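Local coordinates for GCN5-related N-acetyltransferase (Anabaena variabilis, PDB 2OZG), which binds coenzyme A and probably transfers the acetyl group of acetyl-CoA to an amine, possibly that of an aminoglycoside, at residues Q17-Q22 / V52-Q57; G61-L66 / Q102-E107; V85-E90 / G95-L100. One frame throughout, in Å; residues are numbered along the deposited sequence.

Contact 1: Q17-Q22 / V52-Q57; sequences QENIQQ and VIYREQ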
loop_
_atom_site.group_PDB
_atom_site.type_symbol
_atom_site.label_atom_id
_atom_site.label_comp_id
_atom_site.label_asym_id
_atom_site.label_seq_id
_atom_site.Cartn_x
_atom_site.Cartn_y
_atom_site.Cartn_z
ATOM N N GLN A 17 1.043 -15.930 45.534
ATOM C CA GLN A 17 0.476 -14.614 45.716
ATOM C C GLN A 17 1.577 -13.600 45.880
ATOM O O GLN A 17 1.367 -12.426 45.646
ATOM C CB GLN A 17 -0.414 -14.593 46.975
ATOM C CG GLN A 17 -1.783 -15.202 46.798
ATOM C CD GLN A 17 -2.694 -14.297 46.000
ATOM O OE1 GLN A 17 -2.670 -14.282 44.755
ATOM N NE2 GLN A 17 -3.520 -13.531 46.718
ATOM N N GLU A 18 2.751 -14.045 46.308
ATOM C CA GLU A 18 3.854 -13.141 46.578
ATOM C C GLU A 18 4.507 -12.630 45.311
ATOM O O GLU A 18 5.106 -11.542 45.307
ATOM C CB GLU A 18 4.907 -13.840 47.432
ATOM C CG GLU A 18 5.933 -12.902 48.083
ATOM C CD GLU A 18 5.347 -12.012 49.212
ATOM O OE1 GLU A 18 4.306 -12.395 49.804
ATOM O OE2 GLU A 18 5.960 -10.947 49.513
ATOM N N ASN A 19 4.401 -13.381 44.224
ATOM C CA ASN A 19 5.057 -12.972 42.993
ATOM C C ASN A 19 4.199 -12.936 41.719
ATOM O O ASN A 19 4.724 -12.569 40.700
ATOM C CB ASN A 19 6.288 -13.869 42.760
ATOM C CG ASN A 19 5.910 -15.363 42.631
ATOM O OD1 ASN A 19 4.805 -15.702 42.161
ATOM N ND2 ASN A 19 6.829 -16.252 43.020
ATOM N N ILE A 20 2.916 -13.297 41.762
ATOM C CA ILE A 20 2.094 -13.378 40.519
ATOM C C ILE A 20 1.793 -12.014 39.862
ATOM O O ILE A 20 1.580 -11.917 38.649
ATOM C CB ILE A 20 0.752 -14.159 40.768
ATOM C CG1 ILE A 20 0.072 -14.559 39.459
ATOM C CG2 ILE A 20 -0.202 -13.332 41.650
ATOM C CD1 ILE A 20 1.009 -15.307 38.465
ATOM N N GLN A 21 1.761 -10.958 40.646
ATOM C CA GLN A 21 1.577 -9.635 40.054
ATOM C C GLN A 21 2.796 -9.162 39.292
ATOM O O GLN A 21 2.636 -8.509 38.269
ATOM C CB GLN A 21 1.317 -8.584 41.098
ATOM C CG GLN A 21 -0.056 -8.603 41.658
ATOM C CD GLN A 21 -0.169 -7.643 42.795
ATOM O OE1 GLN A 21 -0.921 -6.678 42.718
ATOM N NE2 GLN A 21 0.629 -7.865 43.850
ATOM N N GLN A 22 3.989 -9.374 39.872
ATOM C CA GLN A 22 5.212 -9.026 39.213
ATOM C C GLN A 22 5.258 -9.826 37.949
ATOM O O GLN A 22 5.569 -9.267 36.942
ATOM C CB GLN A 22 6.457 -9.377 40.012
ATOM C CG GLN A 22 6.820 -8.410 41.107
ATOM C CD GLN A 22 7.352 -9.106 42.339
ATOM O OE1 GLN A 22 6.593 -9.694 43.106
ATOM N NE2 GLN A 22 8.654 -9.021 42.550
ATOM N N VAL A 52 7.774 -19.503 38.017
ATOM C CA VAL A 52 8.612 -18.302 38.074
ATOM C C VAL A 52 10.065 -18.650 38.118
ATOM O O VAL A 52 10.425 -19.616 38.735
ATOM C CB VAL A 52 8.268 -17.497 39.388
ATOM C CG1 VAL A 52 9.312 -16.442 39.679
ATOM C CG2 VAL A 52 6.869 -16.863 39.256
ATOM N N ILE A 53 10.907 -17.856 37.459
ATOM C CA ILE A 53 12.361 -17.979 37.620
ATOM C C ILE A 53 12.893 -16.706 38.283
ATOM O O ILE A 53 12.490 -15.590 37.925
ATOM C CB ILE A 53 13.097 -18.300 36.287
ATOM C CG1 ILE A 53 14.567 -18.590 36.526
ATOM C CG2 ILE A 53 12.960 -17.203 35.275
ATOM C CD1 ILE A 53 15.301 -18.881 35.262
ATOM N N TYR A 54 13.748 -16.886 39.290
ATOM C CA TYR A 54 14.357 -15.780 39.992
ATOM C C TYR A 54 15.808 -15.691 39.629
ATOM O O TYR A 54 16.427 -16.701 39.390
ATOM C CB TYR A 54 14.332 -15.994 41.505
ATOM C CG TYR A 54 12.992 -15.800 42.177
ATOM C CD1 TYR A 54 12.055 -16.818 42.227
ATOM C CD2 TYR A 54 12.681 -14.593 42.801
ATOM C CE1 TYR A 54 10.830 -16.623 42.864
ATOM C CE2 TYR A 54 11.471 -14.394 43.421
ATOM C CZ TYR A 54 10.548 -15.407 43.454
ATOM O OH TYR A 54 9.341 -15.177 44.079
ATOM N N ARG A 55 16.336 -14.474 39.612
ATOM C CA ARG A 55 17.762 -14.234 39.428
ATOM C C ARG A 55 18.121 -13.467 40.687
ATOM O O ARG A 55 17.680 -12.324 40.892
ATOM C CB ARG A 55 18.061 -13.414 38.185
ATOM C CG ARG A 55 19.551 -13.349 37.871
ATOM C CD ARG A 55 19.831 -12.422 36.693
ATOM N NE ARG A 55 21.265 -12.251 36.465
ATOM C CZ ARG A 55 22.060 -11.462 37.197
ATOM N NH1 ARG A 55 21.584 -10.772 38.242
ATOM N NH2 ARG A 55 23.358 -11.388 36.905
ATOM N N GLU A 56 18.896 -14.112 41.542
ATOM C CA GLU A 56 19.191 -13.562 42.830
ATOM C C GLU A 56 17.817 -13.460 43.514
ATOM O O GLU A 56 17.044 -14.408 43.453
ATOM C CB GLU A 56 19.988 -12.246 42.710
ATOM C CG GLU A 56 21.180 -12.337 41.703
ATOM C CD GLU A 56 22.092 -13.602 41.890
ATOM O OE1 GLU A 56 22.187 -14.130 43.028
ATOM O OE2 GLU A 56 22.720 -14.061 40.889
ATOM N N GLN A 57 17.479 -12.354 44.147
ATOM C CA GLN A 57 16.201 -12.286 44.842
ATOM C C GLN A 57 15.105 -11.633 44.005
ATOM O O GLN A 57 14.035 -11.310 44.543
ATOM C CB GLN A 57 16.342 -11.477 46.143
ATOM C CG GLN A 57 17.623 -11.694 46.966
ATOM C CD GLN A 57 17.827 -13.121 47.406
ATOM O OE1 GLN A 57 17.973 -14.033 46.585
ATOM N NE2 GLN A 57 17.891 -13.320 48.718
#
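In the N-terminal GNAT domain, the start of helix 20-30 meets strand 50-55 through N19, the N-cap residue of the helix, whose amide is held by Y54 and backed by V52. The one hydrogen bond between 17-22 and 52-57 runs from N19 ND2 to Y54 OH at 2.9 Å. It is nearly straight, with an N-H...O angle of 175°, and the phenol oxygen lies in the plane of the amide. Amide and ring planes are turned 51° apart, and the two side chains cross at about a right angle, so the amide meets the phenol end of the tyrosine without stacking on it. With chi1 at 60°, CG of N19 sits between its own backbone N and carbonyl carbon, which carries the amide toward the strand. Although N19 is at the N-cap position, its side chain makes no capping bond. The other end of the amide is also held, since OD1 accepts a hydrogen bond from the backbone N of S16, and the two bonds together fix the rotation of the group. V52 and N19 approach each other from opposite directions, V52 CG2 lying 3.7 Å from N19 OD1. V59 of strand 58-72 also touches N19, V52 and Y54. A buried asparagine amide thus ties the first helix to the antiparallel N-terminal part of the GNAT sheet.

Contact 2: G61-L66 / Q102-E107; sequences GGLAIL and QHTLQE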
loop_
_atom_site.group_PDB
_atom_site.type_symbol
_atom_site.label_atom_id
_atom_site.label_comp_id
_atom_site.label_asym_id
_atom_site.label_seq_id
_atom_site.Cartn_x
_atom_site.Cartn_y
_atom_site.Cartn_z
ATOM N N GLY A 61 11.310 -13.753 35.393
ATOM C CA GLY A 61 10.413 -14.144 34.357
ATOM C C GLY A 61 9.647 -15.378 34.746
ATOM O O GLY A 61 9.657 -15.796 35.924
ATOM N N GLY A 62 8.993 -15.974 33.756
ATOM C CA GLY A 62 8.185 -17.131 34.010
ATOM C C GLY A 62 7.425 -17.647 32.825
ATOM O O GLY A 62 7.607 -17.216 31.702
ATOM N N LEU A 63 6.558 -18.617 33.099
ATOM C CA LEU A 63 5.720 -19.180 32.087
ATOM C C LEU A 63 4.521 -19.875 32.746
ATOM O O LEU A 63 4.409 -19.941 33.994
ATOM C CB LEU A 63 6.559 -20.150 31.184
ATOM C CG LEU A 63 7.378 -21.258 31.916
ATOM C CD1 LEU A 63 6.501 -22.303 32.558
ATOM C CD2 LEU A 63 8.318 -21.984 31.009
ATOM N N ALA A 64 3.646 -20.415 31.892
ATOM C CA ALA A 64 2.551 -21.279 32.270
ATOM C C ALA A 64 2.717 -22.659 31.645
ATOM O O ALA A 64 3.131 -22.819 30.470
ATOM C CB ALA A 64 1.201 -20.692 31.817
ATOM N N ILE A 65 2.438 -23.658 32.460
ATOM C CA ILE A 65 2.392 -25.052 32.035
ATOM C C ILE A 65 0.894 -25.446 31.979
ATOM O O ILE A 65 0.184 -25.299 32.992
ATOM C CB ILE A 65 3.067 -26.016 33.041
ATOM C CG1 ILE A 65 4.529 -25.659 33.273
ATOM C CG2 ILE A 65 3.007 -27.450 32.471
ATOM C CD1 ILE A 65 5.159 -26.579 34.303
ATOM N N LEU A 66 0.445 -25.973 30.840
ATOM C CA LEU A 66 -0.962 -26.427 30.644
ATOM C C LEU A 66 -1.025 -27.936 30.508
ATOM O O LEU A 66 -0.721 -28.499 29.434
ATOM C CB LEU A 66 -1.612 -25.750 29.394
ATOM C CG LEU A 66 -1.545 -24.224 29.411
ATOM C CD1 LEU A 66 -2.218 -23.603 28.178
ATOM C CD2 LEU A 66 -2.191 -23.648 30.661
ATOM N N GLN A 102 14.507 -25.686 30.878
ATOM C CA GLN A 102 15.079 -26.915 31.371
ATOM C C GLN A 102 14.432 -27.347 32.691
ATOM O O GLN A 102 14.083 -28.493 32.856
ATOM C CB GLN A 102 16.583 -26.703 31.535
ATOM C CG GLN A 102 17.304 -26.488 30.195
ATOM C CD GLN A 102 18.831 -26.260 30.385
ATOM O OE1 GLN A 102 19.260 -25.647 31.372
ATOM N NE2 GLN A 102 19.635 -26.709 29.407
ATOM N N HIS A 103 14.300 -26.423 33.640
ATOM C CA HIS A 103 13.597 -26.713 34.887
ATOM C C HIS A 103 12.197 -27.185 34.648
ATOM O O HIS A 103 11.769 -28.124 35.269
ATOM C CB HIS A 103 13.579 -25.496 35.844
ATOM C CG HIS A 103 14.847 -25.325 36.622
ATOM N ND1 HIS A 103 15.655 -24.208 36.512
ATOM C CD2 HIS A 103 15.446 -26.132 37.541
ATOM C CE1 HIS A 103 16.687 -24.325 37.332
ATOM N NE2 HIS A 103 16.586 -25.484 37.963
ATOM N N THR A 104 11.468 -26.482 33.796
ATOM C CA THR A 104 10.127 -26.844 33.409
ATOM C C THR A 104 10.051 -28.251 32.822
ATOM O O THR A 104 9.186 -29.032 33.196
ATOM C CB THR A 104 9.599 -25.815 32.350
ATOM O OG1 THR A 104 9.615 -24.514 32.935
ATOM C CG2 THR A 104 8.205 -26.129 31.913
ATOM N N LEU A 105 10.935 -28.573 31.883
ATOM C CA LEU A 105 10.984 -29.911 31.322
ATOM C C LEU A 105 11.229 -30.982 32.382
ATOM O O LEU A 105 10.608 -32.046 32.370
ATOM C CB LEU A 105 12.047 -29.992 30.223
ATOM C CG LEU A 105 11.685 -29.388 28.896
ATOM C CD1 LEU A 105 12.918 -29.411 27.963
ATOM C CD2 LEU A 105 10.552 -30.159 28.263
ATOM N N GLN A 106 12.132 -30.706 33.308
ATOM C CA GLN A 106 12.399 -31.614 34.402
ATOM C C GLN A 106 11.139 -31.807 35.218
ATOM O O GLN A 106 10.839 -32.927 35.630
ATOM C CB GLN A 106 13.537 -31.098 35.277
ATOM C CG GLN A 106 13.724 -31.836 36.630
ATOM C CD GLN A 106 14.121 -33.342 36.508
ATOM O OE1 GLN A 106 14.365 -33.881 35.408
ATOM N NE2 GLN A 106 14.201 -34.008 37.659
ATOM N N GLU A 107 10.383 -30.736 35.457
ATOM C CA GLU A 107 9.135 -30.907 36.210
ATOM C C GLU A 107 8.135 -31.769 35.433
ATOM O O GLU A 107 7.500 -32.653 35.970
ATOM C CB GLU A 107 8.510 -29.553 36.537
ATOM C CG GLU A 107 7.197 -29.695 37.232
ATOM C CD GLU A 107 6.579 -28.376 37.640
ATOM O OE1 GLU A 107 7.241 -27.298 37.551
ATOM O OE2 GLU A 107 5.406 -28.433 38.051
#
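T104 has its OG1 anti to the carbonyl carbon and its CG2 anti to the backbone N (chi1 -60°), which splits the two branches between L63 and I65, two strand residues on the same face: the hydroxyl goes to L63 and the methyl to I65. L63 meets it with CG folded between its own backbone N and carbonyl carbon (chi1 53°), a turn that swings both methyls toward the helix. The closest approach is from L63 CD2 to T104 OG1, 3.4 Å, with CD1 a little farther from the same oxygen, so the leucine end covers the hydroxyl. That hydroxyl is buried but not without a partner, because it is hydrogen-bonded to the carbonyl oxygen of L100 one turn back in the helix. On the other branch, CD1 of I65 reaches T104 CG2 tip to tip at 3.9 Å, and CG1 lies just as near. The contact places helix 96-110 of the GNAT fold against strand 58-72 of the sheet; the short segments run nearly the same way, 27° apart, with their axes 10.7 Å from each other. An alanine at T104 would keep CB but is likely to open a gap beside the ends of L63 and I65 and to leave the L100 carbonyl without its hydroxyl partner. E107, one turn on, stretches its extended chain across the end of I65, and its OE1 comes 3.9 Å from I65 CD1. Here a methyl lies against a carboxylate whose oxygens are bonded elsewhere: OE1 to Y12 OH by a hydrogen bond, and OE2 to R51 in a salt bridge. Y12 also touches I65 and T104.

Contact 3: V85-E90 / G95-L100; sequences VGIAPE and GAAIAL. With COA (coenzyme A), chain C.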
loop_
_atom_site.group_PDB
_atom_site.type_symbol
_atom_site.label_atom_id
_atom_site.label_comp_id
_atom_site.label_asym_id
_atom_site.label_seq_id
_atom_site.Cartn_x
_atom_site.Cartn_y
_atom_site.Cartn_z
ATOM N N VAL A 85 5.918 -17.642 27.790
ATOM C CA VAL A 85 7.285 -17.630 28.249
ATOM C C VAL A 85 7.796 -16.209 28.109
ATOM O O VAL A 85 7.823 -15.663 27.014
ATOM C CB VAL A 85 8.184 -18.546 27.387
ATOM C CG1 VAL A 85 9.618 -18.455 27.853
ATOM C CG2 VAL A 85 7.692 -19.966 27.451
ATOM N N GLY A 86 8.195 -15.614 29.215
ATOM C CA GLY A 86 8.732 -14.267 29.188
ATOM C C GLY A 86 9.806 -14.032 30.222
ATOM O O GLY A 86 9.672 -14.440 31.387
ATOM N N ILE A 87 10.863 -13.355 29.793
ATOM C CA ILE A 87 11.954 -12.882 30.663
ATOM C C ILE A 87 11.967 -11.370 30.544
ATOM O O ILE A 87 12.016 -10.860 29.462
ATOM C CB ILE A 87 13.322 -13.419 30.192
ATOM C CG1 ILE A 87 13.285 -14.935 30.077
ATOM C CG2 ILE A 87 14.439 -13.001 31.112
ATOM C CD1 ILE A 87 13.117 -15.686 31.456
ATOM N N ALA A 88 11.932 -10.669 31.663
ATOM C CA ALA A 88 11.956 -9.211 31.674
ATOM C C ALA A 88 13.201 -8.772 30.929
ATOM O O ALA A 88 14.283 -9.339 31.089
ATOM C CB ALA A 88 11.950 -8.705 33.139
ATOM N N PRO A 89 13.082 -7.717 30.161
ATOM C CA PRO A 89 14.177 -7.448 29.235
ATOM C C PRO A 89 15.511 -7.208 29.899
ATOM O O PRO A 89 16.524 -7.588 29.344
ATOM C CB PRO A 89 13.675 -6.253 28.427
ATOM C CG PRO A 89 12.734 -5.567 29.346
ATOM C CD PRO A 89 12.036 -6.693 30.101
ATOM N N GLU A 90 15.520 -6.676 31.113
ATOM C CA GLU A 90 16.776 -6.447 31.787
ATOM C C GLU A 90 17.521 -7.734 32.148
ATOM O O GLU A 90 18.689 -7.683 32.504
ATOM C CB GLU A 90 16.588 -5.585 33.043
ATOM C CG GLU A 90 15.811 -6.203 34.195
ATOM C CD GLU A 90 14.288 -5.945 34.179
ATOM O OE1 GLU A 90 13.674 -5.737 33.122
ATOM O OE2 GLU A 90 13.707 -5.969 35.275
ATOM N N GLY A 95 20.956 -16.428 29.808
ATOM C CA GLY A 95 20.648 -17.836 30.064
ATOM C C GLY A 95 19.434 -18.079 30.955
ATOM O O GLY A 95 19.167 -19.218 31.382
ATOM N N ALA A 96 18.657 -17.028 31.215
ATOM C CA ALA A 96 17.505 -17.196 32.115
ATOM C C ALA A 96 16.411 -18.013 31.428
ATOM O O ALA A 96 15.809 -18.855 32.067
ATOM C CB ALA A 96 16.979 -15.879 32.589
ATOM N N ALA A 97 16.152 -17.761 30.141
ATOM C CA ALA A 97 15.089 -18.519 29.455
ATOM C C ALA A 97 15.399 -20.013 29.310
ATOM O O ALA A 97 14.519 -20.843 29.481
ATOM C CB ALA A 97 14.693 -17.886 28.059
ATOM N N ILE A 98 16.634 -20.361 28.977
ATOM C CA ILE A 98 16.954 -21.759 28.815
ATOM C C ILE A 98 16.932 -22.403 30.210
ATOM O O ILE A 98 16.414 -23.495 30.378
ATOM C CB ILE A 98 18.277 -21.963 28.025
ATOM C CG1 ILE A 98 18.537 -23.439 27.797
ATOM C CG2 ILE A 98 19.459 -21.327 28.717
ATOM C CD1 ILE A 98 17.460 -24.139 27.007
ATOM N N ALA A 99 17.407 -21.706 31.236
ATOM C CA ALA A 99 17.323 -22.285 32.568
ATOM C C ALA A 99 15.856 -22.593 32.870
ATOM O O ALA A 99 15.509 -23.689 33.263
ATOM C CB ALA A 99 17.931 -21.353 33.620
ATOM N N LEU A 100 14.983 -21.620 32.641
ATOM C CA LEU A 100 13.554 -21.808 32.892
ATOM C C LEU A 100 12.988 -23.043 32.167
ATOM O O LEU A 100 12.307 -23.916 32.753
ATOM C CB LEU A 100 12.796 -20.536 32.449
ATOM C CG LEU A 100 11.266 -20.522 32.561
ATOM C CD1 LEU A 100 10.728 -20.804 33.986
ATOM C CD2 LEU A 100 10.768 -19.199 32.064
HETATM N N1A COA C . 15.847 -14.836 18.943
HETATM C C2A COA C . 16.597 -15.936 18.739
HETATM N N3A COA C . 17.177 -16.606 19.755
HETATM C C4A COA C . 17.015 -16.160 21.025
HETATM C C5A COA C . 16.259 -15.020 21.283
HETATM C C6A COA C . 15.666 -14.354 20.192
HETATM N N6A COA C . 14.908 -13.244 20.322
HETATM N N7A COA C . 16.301 -14.839 22.625
HETATM C C8A COA C . 17.056 -15.826 23.171
HETATM N N9A COA C . 17.482 -16.628 22.181
HETATM C C1B COA C . 18.335 -17.852 22.249
HETATM C C2B COA C . 19.814 -17.507 22.406
HETATM O O2B COA C . 20.465 -17.258 21.138
HETATM C C3B COA C . 20.350 -18.703 23.183
HETATM O O3B COA C . 20.989 -19.672 22.341
HETATM P P3B COA C . 22.615 -19.710 22.217
HETATM O O7A COA C . 23.061 -20.382 23.505
HETATM O O8A COA C . 22.847 -20.471 20.916
HETATM O O9A COA C . 23.067 -18.256 22.166
HETATM C C4B COA C . 19.152 -19.313 23.904
HETATM O O4B COA C . 17.978 -18.704 23.351
HETATM C C5B COA C . 19.206 -19.088 25.416
HETATM O O5B COA C . 19.101 -17.680 25.679
HETATM P P1A COA C . 18.542 -17.059 27.078
HETATM O O1A COA C . 18.155 -18.181 28.012
HETATM O O2A COA C . 19.562 -16.025 27.555
HETATM O O3A COA C . 17.226 -16.237 26.559
HETATM P P2A COA C . 16.658 -14.857 27.238
HETATM O O4A COA C . 16.754 -15.056 28.754
HETATM O O5A COA C . 17.418 -13.687 26.617
HETATM O O6A COA C . 15.073 -14.858 26.733
HETATM C CBP COA C . 12.936 -13.980 25.601
HETATM C CCP COA C . 14.306 -13.708 26.261
HETATM C CDP COA C . 12.380 -15.223 26.293
HETATM C CEP COA C . 13.247 -14.417 24.172
HETATM C CAP COA C . 12.000 -12.699 25.781
HETATM O OAP COA C . 11.007 -12.859 26.850
HETATM C C9P COA C . 11.247 -12.013 24.608
HETATM O O9P COA C . 11.852 -11.142 23.778
HETATM N N8P COA C . 9.924 -12.131 24.378
HETATM C C7P COA C . 8.815 -12.900 24.946
HETATM C C6P COA C . 8.326 -13.652 23.718
HETATM C C5P COA C . 8.831 -15.087 23.727
HETATM O O5P COA C . 10.015 -15.343 23.939
HETATM N N4P COA C . 7.936 -16.052 23.466
HETATM C C3P COA C . 8.201 -17.485 23.397
HETATM C C2P COA C . 6.848 -18.135 23.211
HETATM S S1P COA C . 5.836 -17.992 24.742
#
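The hydroxyl oxygen OAP of the coenzyme A pantetheine arm is gripped twice by I87: the backbone N donates to it over 3.0 Å in an almost straight bond (177°), and OAP in turn donates a weak bond to I87 O at 3.4 Å. The strand backbone thereby holds the pantetheine arm. I87 turns its side chain to the helix and passes O4A of the pantetheine-side phosphate, while V85 lies beside the thiol sulfur S1P. CG1 of I87, anti to the carbonyl carbon (chi1 -54°), packs on A97 CB at 3.8 Å, and its CD1 continues to A96 CB at 4.0 Å and on to L100 CD2. Farther back, V85 CG1 meets the same leucine methyl.

Across from the strand, the helix start receives the pyrophosphate through backbone amides. On the adenosine-side phosphate, G95 N donates to O2A at 2.7 Å and I98 N to O1A. On the pantetheine-side phosphate, O4A accepts from A97 N at 3.1 Å. G93 N adds another bond to the cofactor. This is the pyrophosphate-binding loop and helix N-terminus of the GNAT fold, where backbone N-H groups bind the phosphate oxygens and the helix dipole probably adds to the stabilisation of their charge. A97 CB lies 3.3 Å from O6A, so the pyrophosphate packs directly on the methyl. The segments join strand 75-87 to helix 96-110 in a beta-alpha-beta unit completed by strand 115-118; I53 of strand 50-55 packs on I87 and L100, and helix 123-128 covers V85 through Y126 and A97 through L125.

All three contacts are buried in the N-terminal GNAT domain and reach the same sheet. Contact 2 lies deepest, its centre about 17 Å from that of the chain; contact 3 lies at about 23 Å and contact 1 at about 28 Å, with exposed residues flanking its buried amide. Contact 1 relies on a single side-chain hydrogen bond; contact 2 is mostly apolar packing beside polar groups satisfied elsewhere; contact 3 combines a hydrocarbon interface with backbone amides that bind the cofactor. Contacts 2 and 3 share helix 96-110, and L63 CD2 packs on L100 CG at 3.6 Å. Neighbouring strands connect them: I53 N is probably hydrogen-bonded to G61 O, and G62 N to G86 O.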